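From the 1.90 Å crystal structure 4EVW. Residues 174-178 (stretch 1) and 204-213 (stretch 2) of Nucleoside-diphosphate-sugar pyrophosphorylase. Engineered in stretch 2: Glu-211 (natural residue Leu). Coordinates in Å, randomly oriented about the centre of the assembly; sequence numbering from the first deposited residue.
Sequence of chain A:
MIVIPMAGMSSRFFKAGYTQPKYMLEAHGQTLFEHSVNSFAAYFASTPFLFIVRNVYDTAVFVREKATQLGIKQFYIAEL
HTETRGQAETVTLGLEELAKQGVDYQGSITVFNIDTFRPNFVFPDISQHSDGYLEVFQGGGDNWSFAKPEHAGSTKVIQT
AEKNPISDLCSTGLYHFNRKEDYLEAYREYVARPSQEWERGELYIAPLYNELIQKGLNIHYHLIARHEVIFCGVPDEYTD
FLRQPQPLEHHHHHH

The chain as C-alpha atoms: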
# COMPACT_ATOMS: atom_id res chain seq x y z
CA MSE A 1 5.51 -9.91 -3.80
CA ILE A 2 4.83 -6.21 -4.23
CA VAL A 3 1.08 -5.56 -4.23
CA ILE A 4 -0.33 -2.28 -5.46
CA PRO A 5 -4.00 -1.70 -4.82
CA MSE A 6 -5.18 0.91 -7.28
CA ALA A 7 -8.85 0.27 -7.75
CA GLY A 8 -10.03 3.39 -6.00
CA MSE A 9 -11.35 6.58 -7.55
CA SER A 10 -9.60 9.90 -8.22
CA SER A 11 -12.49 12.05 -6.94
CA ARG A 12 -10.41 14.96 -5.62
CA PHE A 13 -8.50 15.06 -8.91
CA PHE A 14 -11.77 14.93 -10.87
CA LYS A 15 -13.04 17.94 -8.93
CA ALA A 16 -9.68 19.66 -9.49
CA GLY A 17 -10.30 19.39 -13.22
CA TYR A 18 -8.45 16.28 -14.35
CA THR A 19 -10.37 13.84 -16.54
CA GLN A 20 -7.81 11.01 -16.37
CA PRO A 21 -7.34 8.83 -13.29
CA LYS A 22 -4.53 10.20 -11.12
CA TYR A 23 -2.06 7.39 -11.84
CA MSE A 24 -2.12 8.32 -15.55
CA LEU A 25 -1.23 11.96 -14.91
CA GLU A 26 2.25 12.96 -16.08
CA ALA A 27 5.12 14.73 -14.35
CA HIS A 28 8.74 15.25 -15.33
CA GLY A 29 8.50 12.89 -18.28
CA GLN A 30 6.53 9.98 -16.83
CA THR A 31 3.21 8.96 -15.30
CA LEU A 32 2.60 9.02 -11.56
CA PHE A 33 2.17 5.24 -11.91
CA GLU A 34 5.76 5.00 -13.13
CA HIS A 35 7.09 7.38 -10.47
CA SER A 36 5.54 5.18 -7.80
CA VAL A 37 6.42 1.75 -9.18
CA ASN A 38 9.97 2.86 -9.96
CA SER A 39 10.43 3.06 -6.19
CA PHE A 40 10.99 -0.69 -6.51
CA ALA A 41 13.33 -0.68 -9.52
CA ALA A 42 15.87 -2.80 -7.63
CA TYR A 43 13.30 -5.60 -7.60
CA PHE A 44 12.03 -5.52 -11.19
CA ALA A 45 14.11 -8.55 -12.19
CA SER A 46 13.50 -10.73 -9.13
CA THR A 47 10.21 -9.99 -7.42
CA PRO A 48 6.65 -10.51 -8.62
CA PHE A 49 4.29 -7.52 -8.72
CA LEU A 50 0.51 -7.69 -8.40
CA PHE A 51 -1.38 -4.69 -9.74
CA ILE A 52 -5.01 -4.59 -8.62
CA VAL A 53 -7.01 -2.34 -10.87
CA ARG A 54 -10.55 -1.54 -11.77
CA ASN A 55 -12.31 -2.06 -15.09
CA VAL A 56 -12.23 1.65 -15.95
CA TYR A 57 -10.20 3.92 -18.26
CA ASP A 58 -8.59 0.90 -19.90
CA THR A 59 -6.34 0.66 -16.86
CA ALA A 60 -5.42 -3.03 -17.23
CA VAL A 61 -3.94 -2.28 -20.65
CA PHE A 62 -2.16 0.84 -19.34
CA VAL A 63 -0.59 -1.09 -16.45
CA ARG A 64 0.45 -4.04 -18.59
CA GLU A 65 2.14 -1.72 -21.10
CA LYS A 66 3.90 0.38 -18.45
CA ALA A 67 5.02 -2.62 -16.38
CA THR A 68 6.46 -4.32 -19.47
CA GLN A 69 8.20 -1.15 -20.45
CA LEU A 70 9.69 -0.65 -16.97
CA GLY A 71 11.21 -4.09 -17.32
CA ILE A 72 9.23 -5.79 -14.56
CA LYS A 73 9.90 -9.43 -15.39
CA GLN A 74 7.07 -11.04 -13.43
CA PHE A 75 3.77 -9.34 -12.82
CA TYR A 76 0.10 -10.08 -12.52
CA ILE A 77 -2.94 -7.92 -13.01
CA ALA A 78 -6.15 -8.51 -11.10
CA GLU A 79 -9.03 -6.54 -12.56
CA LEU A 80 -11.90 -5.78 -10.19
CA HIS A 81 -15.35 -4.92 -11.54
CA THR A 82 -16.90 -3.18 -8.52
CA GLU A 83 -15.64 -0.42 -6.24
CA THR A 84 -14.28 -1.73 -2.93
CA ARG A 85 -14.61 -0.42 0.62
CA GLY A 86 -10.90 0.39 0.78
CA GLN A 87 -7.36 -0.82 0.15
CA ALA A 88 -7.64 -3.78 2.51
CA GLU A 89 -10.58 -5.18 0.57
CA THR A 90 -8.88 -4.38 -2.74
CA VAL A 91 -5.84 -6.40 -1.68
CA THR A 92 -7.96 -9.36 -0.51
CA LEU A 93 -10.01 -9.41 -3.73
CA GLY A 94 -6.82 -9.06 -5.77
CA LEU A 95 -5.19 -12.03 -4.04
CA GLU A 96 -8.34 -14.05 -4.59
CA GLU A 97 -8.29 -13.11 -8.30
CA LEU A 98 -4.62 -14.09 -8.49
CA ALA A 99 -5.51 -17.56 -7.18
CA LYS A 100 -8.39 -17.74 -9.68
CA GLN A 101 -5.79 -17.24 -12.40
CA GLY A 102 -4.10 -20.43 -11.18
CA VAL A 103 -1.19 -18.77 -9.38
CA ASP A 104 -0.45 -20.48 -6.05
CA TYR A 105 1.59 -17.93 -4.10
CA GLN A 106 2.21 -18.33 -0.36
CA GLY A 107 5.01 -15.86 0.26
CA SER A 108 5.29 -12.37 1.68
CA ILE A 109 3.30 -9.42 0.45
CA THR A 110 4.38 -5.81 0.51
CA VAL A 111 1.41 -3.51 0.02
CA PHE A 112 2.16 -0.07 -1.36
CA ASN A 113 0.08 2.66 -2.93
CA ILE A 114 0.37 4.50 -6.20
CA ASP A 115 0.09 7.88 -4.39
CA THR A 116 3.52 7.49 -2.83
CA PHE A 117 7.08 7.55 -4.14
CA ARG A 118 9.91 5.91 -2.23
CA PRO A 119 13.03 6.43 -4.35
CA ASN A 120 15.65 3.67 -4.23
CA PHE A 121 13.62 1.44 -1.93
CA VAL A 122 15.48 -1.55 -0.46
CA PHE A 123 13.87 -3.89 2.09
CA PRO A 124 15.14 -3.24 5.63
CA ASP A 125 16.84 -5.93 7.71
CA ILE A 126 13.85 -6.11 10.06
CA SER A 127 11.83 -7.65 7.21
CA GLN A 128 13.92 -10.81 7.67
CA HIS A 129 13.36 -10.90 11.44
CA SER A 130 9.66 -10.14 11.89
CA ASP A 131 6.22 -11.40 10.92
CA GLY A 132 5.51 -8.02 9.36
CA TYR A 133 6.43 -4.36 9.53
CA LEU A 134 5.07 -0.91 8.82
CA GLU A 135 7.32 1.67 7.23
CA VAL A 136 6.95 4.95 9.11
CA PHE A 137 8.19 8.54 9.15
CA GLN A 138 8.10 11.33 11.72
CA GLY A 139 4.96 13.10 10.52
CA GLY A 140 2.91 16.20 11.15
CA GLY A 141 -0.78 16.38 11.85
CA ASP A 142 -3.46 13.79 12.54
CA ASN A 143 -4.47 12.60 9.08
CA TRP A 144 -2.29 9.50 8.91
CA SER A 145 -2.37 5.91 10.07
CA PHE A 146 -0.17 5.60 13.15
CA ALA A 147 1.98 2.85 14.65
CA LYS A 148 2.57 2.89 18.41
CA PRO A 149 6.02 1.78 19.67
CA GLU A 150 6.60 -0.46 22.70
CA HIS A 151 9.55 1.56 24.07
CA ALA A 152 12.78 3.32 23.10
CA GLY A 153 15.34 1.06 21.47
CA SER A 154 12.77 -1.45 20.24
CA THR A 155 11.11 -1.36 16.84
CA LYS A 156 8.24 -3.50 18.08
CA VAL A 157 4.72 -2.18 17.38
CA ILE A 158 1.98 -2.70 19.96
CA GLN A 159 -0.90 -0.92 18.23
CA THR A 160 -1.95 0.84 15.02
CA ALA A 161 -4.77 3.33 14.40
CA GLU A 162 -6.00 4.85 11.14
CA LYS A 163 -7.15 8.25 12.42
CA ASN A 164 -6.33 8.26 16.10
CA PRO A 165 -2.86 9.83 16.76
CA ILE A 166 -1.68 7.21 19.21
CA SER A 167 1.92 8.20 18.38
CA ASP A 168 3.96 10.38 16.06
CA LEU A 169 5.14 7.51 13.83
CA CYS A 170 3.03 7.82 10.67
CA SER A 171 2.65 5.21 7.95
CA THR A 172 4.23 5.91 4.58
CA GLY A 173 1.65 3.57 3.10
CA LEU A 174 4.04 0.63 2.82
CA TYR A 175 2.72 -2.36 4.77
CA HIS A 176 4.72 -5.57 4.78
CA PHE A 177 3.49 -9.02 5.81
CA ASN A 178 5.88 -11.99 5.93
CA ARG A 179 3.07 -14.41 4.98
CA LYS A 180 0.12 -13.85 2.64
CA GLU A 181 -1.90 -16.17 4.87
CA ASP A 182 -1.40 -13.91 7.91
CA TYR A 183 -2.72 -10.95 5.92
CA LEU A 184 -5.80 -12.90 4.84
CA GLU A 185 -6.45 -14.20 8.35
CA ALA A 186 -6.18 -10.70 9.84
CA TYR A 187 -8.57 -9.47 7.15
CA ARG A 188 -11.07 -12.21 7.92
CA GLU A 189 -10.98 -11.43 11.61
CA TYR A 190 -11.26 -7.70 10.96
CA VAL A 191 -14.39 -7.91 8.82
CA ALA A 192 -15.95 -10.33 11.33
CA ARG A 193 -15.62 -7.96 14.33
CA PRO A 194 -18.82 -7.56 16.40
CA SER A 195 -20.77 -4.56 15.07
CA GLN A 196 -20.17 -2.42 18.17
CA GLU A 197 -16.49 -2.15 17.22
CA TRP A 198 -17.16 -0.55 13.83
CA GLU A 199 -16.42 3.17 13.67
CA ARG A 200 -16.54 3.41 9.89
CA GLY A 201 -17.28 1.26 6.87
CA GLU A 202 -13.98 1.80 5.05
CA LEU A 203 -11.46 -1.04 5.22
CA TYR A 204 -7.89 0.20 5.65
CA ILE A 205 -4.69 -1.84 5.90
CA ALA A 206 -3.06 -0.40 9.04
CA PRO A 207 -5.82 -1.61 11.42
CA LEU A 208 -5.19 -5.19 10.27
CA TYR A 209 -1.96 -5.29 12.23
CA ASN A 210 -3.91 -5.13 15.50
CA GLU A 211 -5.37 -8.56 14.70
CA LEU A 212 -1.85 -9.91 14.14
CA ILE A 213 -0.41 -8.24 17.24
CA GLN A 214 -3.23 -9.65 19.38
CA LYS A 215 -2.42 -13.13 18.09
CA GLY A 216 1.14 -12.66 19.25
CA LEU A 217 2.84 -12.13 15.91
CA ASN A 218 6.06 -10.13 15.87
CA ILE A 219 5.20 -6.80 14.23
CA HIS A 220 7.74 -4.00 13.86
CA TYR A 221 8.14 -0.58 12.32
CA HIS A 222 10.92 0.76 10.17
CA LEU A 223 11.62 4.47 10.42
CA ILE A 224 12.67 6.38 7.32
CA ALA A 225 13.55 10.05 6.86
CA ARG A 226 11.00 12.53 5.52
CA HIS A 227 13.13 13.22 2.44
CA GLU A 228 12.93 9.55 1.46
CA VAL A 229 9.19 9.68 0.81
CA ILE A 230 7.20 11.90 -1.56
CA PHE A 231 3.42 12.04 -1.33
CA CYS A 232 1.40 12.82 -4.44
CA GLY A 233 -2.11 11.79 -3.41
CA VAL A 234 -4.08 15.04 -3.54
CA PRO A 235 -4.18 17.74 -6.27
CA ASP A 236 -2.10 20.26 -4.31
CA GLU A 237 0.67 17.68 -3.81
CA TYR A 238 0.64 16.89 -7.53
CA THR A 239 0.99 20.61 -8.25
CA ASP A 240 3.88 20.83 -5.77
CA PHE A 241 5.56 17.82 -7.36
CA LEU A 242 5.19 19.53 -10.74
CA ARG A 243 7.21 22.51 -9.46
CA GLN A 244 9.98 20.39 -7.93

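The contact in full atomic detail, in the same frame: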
# COMPACT_ATOMS: atom_id res chain seq x y z
N LEU A 174 3.42 1.90 3.17
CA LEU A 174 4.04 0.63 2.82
C LEU A 174 3.81 -0.30 4.01
O LEU A 174 4.27 -0.04 5.12
CB LEU A 174 5.54 0.80 2.56
CG LEU A 174 6.18 -0.49 2.03
CD1 LEU A 174 7.19 -0.16 0.94
CD2 LEU A 174 6.82 -1.26 3.17
N TYR A 175 3.06 -1.38 3.76
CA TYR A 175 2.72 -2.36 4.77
C TYR A 175 3.22 -3.73 4.35
O TYR A 175 2.75 -4.28 3.35
CB TYR A 175 1.20 -2.43 4.94
CG TYR A 175 0.56 -1.10 5.22
CD1 TYR A 175 -0.13 -0.41 4.22
CD2 TYR A 175 0.65 -0.52 6.48
CE1 TYR A 175 -0.72 0.83 4.47
CE2 TYR A 175 0.06 0.71 6.75
CZ TYR A 175 -0.62 1.38 5.75
OH TYR A 175 -1.21 2.59 6.02
N HIS A 176 4.15 -4.28 5.11
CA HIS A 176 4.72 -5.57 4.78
C HIS A 176 4.21 -6.68 5.69
O HIS A 176 4.05 -6.47 6.89
CB HIS A 176 6.25 -5.49 4.88
CG HIS A 176 6.94 -6.77 4.49
ND1 HIS A 176 7.12 -7.15 3.18
CD2 HIS A 176 7.50 -7.74 5.25
CE1 HIS A 176 7.76 -8.31 3.15
NE2 HIS A 176 8.00 -8.69 4.39
N PHE A 177 3.94 -7.83 5.09
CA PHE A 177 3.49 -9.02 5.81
C PHE A 177 4.38 -10.17 5.34
O PHE A 177 4.50 -10.41 4.14
CB PHE A 177 2.03 -9.36 5.50
CG PHE A 177 1.07 -8.26 5.85
CD1 PHE A 177 0.92 -7.16 5.02
CD2 PHE A 177 0.33 -8.31 7.03
CE1 PHE A 177 0.05 -6.13 5.34
CE2 PHE A 177 -0.55 -7.29 7.37
CZ PHE A 177 -0.69 -6.19 6.52
N ASN A 178 5.00 -10.88 6.28
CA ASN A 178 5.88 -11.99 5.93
C ASN A 178 5.15 -13.15 5.24
O ASN A 178 5.73 -13.86 4.43
CB ASN A 178 6.62 -12.50 7.17
CG ASN A 178 7.72 -13.48 6.82
OD1 ASN A 178 8.56 -13.20 5.96
ND2 ASN A 178 7.73 -14.63 7.49
N TYR A 204 -9.28 -0.20 5.83
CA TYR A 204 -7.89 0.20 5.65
C TYR A 204 -6.93 -0.90 6.08
O TYR A 204 -7.29 -1.78 6.86
CB TYR A 204 -7.62 1.47 6.45
CG TYR A 204 -8.52 2.62 6.05
CD1 TYR A 204 -8.52 3.09 4.73
CD2 TYR A 204 -9.35 3.24 6.98
CE1 TYR A 204 -9.34 4.15 4.36
CE2 TYR A 204 -10.17 4.30 6.61
CZ TYR A 204 -10.16 4.75 5.30
OH TYR A 204 -10.96 5.81 4.93
N ILE A 205 -5.69 -0.83 5.59
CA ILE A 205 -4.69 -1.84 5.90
C ILE A 205 -4.08 -1.76 7.31
O ILE A 205 -3.96 -2.77 7.99
CB ILE A 205 -3.50 -1.79 4.90
CG1 ILE A 205 -4.01 -1.93 3.46
CG2 ILE A 205 -2.49 -2.90 5.25
CD1 ILE A 205 -4.17 -3.35 2.99
N ALA A 206 -3.70 -0.56 7.74
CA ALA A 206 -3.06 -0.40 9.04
C ALA A 206 -3.76 -1.09 10.21
O ALA A 206 -3.11 -1.76 11.02
CB ALA A 206 -2.85 1.10 9.35
N PRO A 207 -5.09 -0.96 10.32
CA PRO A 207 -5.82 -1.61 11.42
C PRO A 207 -5.64 -3.13 11.47
O PRO A 207 -5.76 -3.74 12.53
CB PRO A 207 -7.27 -1.23 11.15
CG PRO A 207 -7.15 0.11 10.51
CD PRO A 207 -5.98 -0.05 9.57
N LEU A 208 -5.36 -3.74 10.32
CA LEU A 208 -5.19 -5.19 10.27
C LEU A 208 -4.08 -5.68 11.17
O LEU A 208 -4.15 -6.80 11.68
CB LEU A 208 -4.94 -5.66 8.82
CG LEU A 208 -6.07 -5.38 7.84
CD1 LEU A 208 -5.81 -6.10 6.51
CD2 LEU A 208 -7.38 -5.85 8.44
N TYR A 209 -3.06 -4.87 11.38
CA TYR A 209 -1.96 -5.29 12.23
C TYR A 209 -2.39 -5.56 13.68
O TYR A 209 -1.78 -6.36 14.37
CB TYR A 209 -0.83 -4.27 12.18
CG TYR A 209 -0.03 -4.34 10.90
CD1 TYR A 209 0.97 -5.31 10.73
CD2 TYR A 209 -0.26 -3.45 9.86
CE1 TYR A 209 1.71 -5.38 9.55
CE2 TYR A 209 0.47 -3.51 8.67
CZ TYR A 209 1.45 -4.47 8.53
OH TYR A 209 2.20 -4.49 7.38
N ASN A 210 -3.45 -4.90 14.13
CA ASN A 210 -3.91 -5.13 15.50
C ASN A 210 -4.37 -6.57 15.68
O ASN A 210 -4.19 -7.14 16.76
CB ASN A 210 -5.04 -4.16 15.86
CG ASN A 210 -4.55 -2.74 15.99
OD1 ASN A 210 -3.52 -2.48 16.61
ND2 ASN A 210 -5.28 -1.80 15.40
N GLU A 211 -4.92 -7.16 14.63
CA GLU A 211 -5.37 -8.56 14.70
C GLU A 211 -4.13 -9.45 14.84
O GLU A 211 -4.13 -10.43 15.59
CB GLU A 211 -6.16 -8.94 13.44
CG GLU A 211 -7.41 -8.10 13.17
CD GLU A 211 -8.54 -8.35 14.17
OE1 GLU A 211 -8.45 -9.33 14.93
OE2 GLU A 211 -9.51 -7.57 14.17
N LEU A 212 -3.08 -9.12 14.10
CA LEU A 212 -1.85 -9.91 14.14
C LEU A 212 -1.11 -9.74 15.48
O LEU A 212 -0.59 -10.71 16.04
CB LEU A 212 -0.93 -9.52 12.98
CG LEU A 212 -1.50 -9.76 11.57
CD1 LEU A 212 -0.43 -9.47 10.53
CD2 LEU A 212 -1.98 -11.20 11.45
N ILE A 213 -1.07 -8.51 15.97
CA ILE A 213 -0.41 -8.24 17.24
C ILE A 213 -1.14 -8.96 18.38
O ILE A 213 -0.50 -9.53 19.27
CB ILE A 213 -0.37 -6.71 17.52
CG1 ILE A 213 0.56 -6.04 16.51
CG2 ILE A 213 0.09 -6.43 18.95
CD1 ILE A 213 0.50 -4.53 16.51
O HOH W 1 -3.84 2.03 6.41

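The most unusual feature here is a tyrosine hydroxyl that reaches from a helix to the backbone of a strand: Tyr-209 OH donates a hydrogen bond to His-176 O at 2.8 Å. The imidazole of His-176 takes no part, since its CA-to-CB bond points away from the helix; only its carbonyl is used. The CA-to-CB bond of Tyr-209 points sideways to the strand, with chi1 at -76° (m), yet the end of the side chain comes nearer, bringing the hydroxyl against Tyr-175 and Phe-177. Tyr-209 OH lies 3.3 Å from Tyr-175 CB and 3.4 Å from Phe-177 CE1, over a face of the phenylalanine ring.

The same reach sets one aromatic ring against another. The planes of Phe-177 and Tyr-209 lie 11° apart and their centroids 4.5 Å apart, but the rings are slid so that they barely overlap. Phe-177 CZ thus comes within 3.4 Å of Tyr-209 CZ, and a polar anchor and an apolar contact share one side chain.

Around this pair, much of the packing sets aliphatic groups against aromatic rings. Ile-205 CG2 sits over the face of Tyr-175, 3.9 Å from the ring centroid and 29° off its normal, a CH-pi contact whose closest approach is 3.5 Å to Tyr-175 CG. Ile-205 CG2 also meets the edge of the Phe-177 ring, 4.0 Å from Phe-177 CZ, so one small group serves two residues two apart on the strand. Farther along, Leu-212 CD1 meets another part of that edge, 3.8 Å from Phe-177 CD2.

Beyond the ring of Tyr-175, a water lies 2.7 Å from Tyr-175 OH and accepts a hydrogen bond from Ala-206 N at 2.9 Å, linking side chain to backbone. Ala-206 CB packs 3.9 Å from Tyr-175 CE2. The rule to read is that long aromatic side chains span the gap, while methyl groups fill in around them.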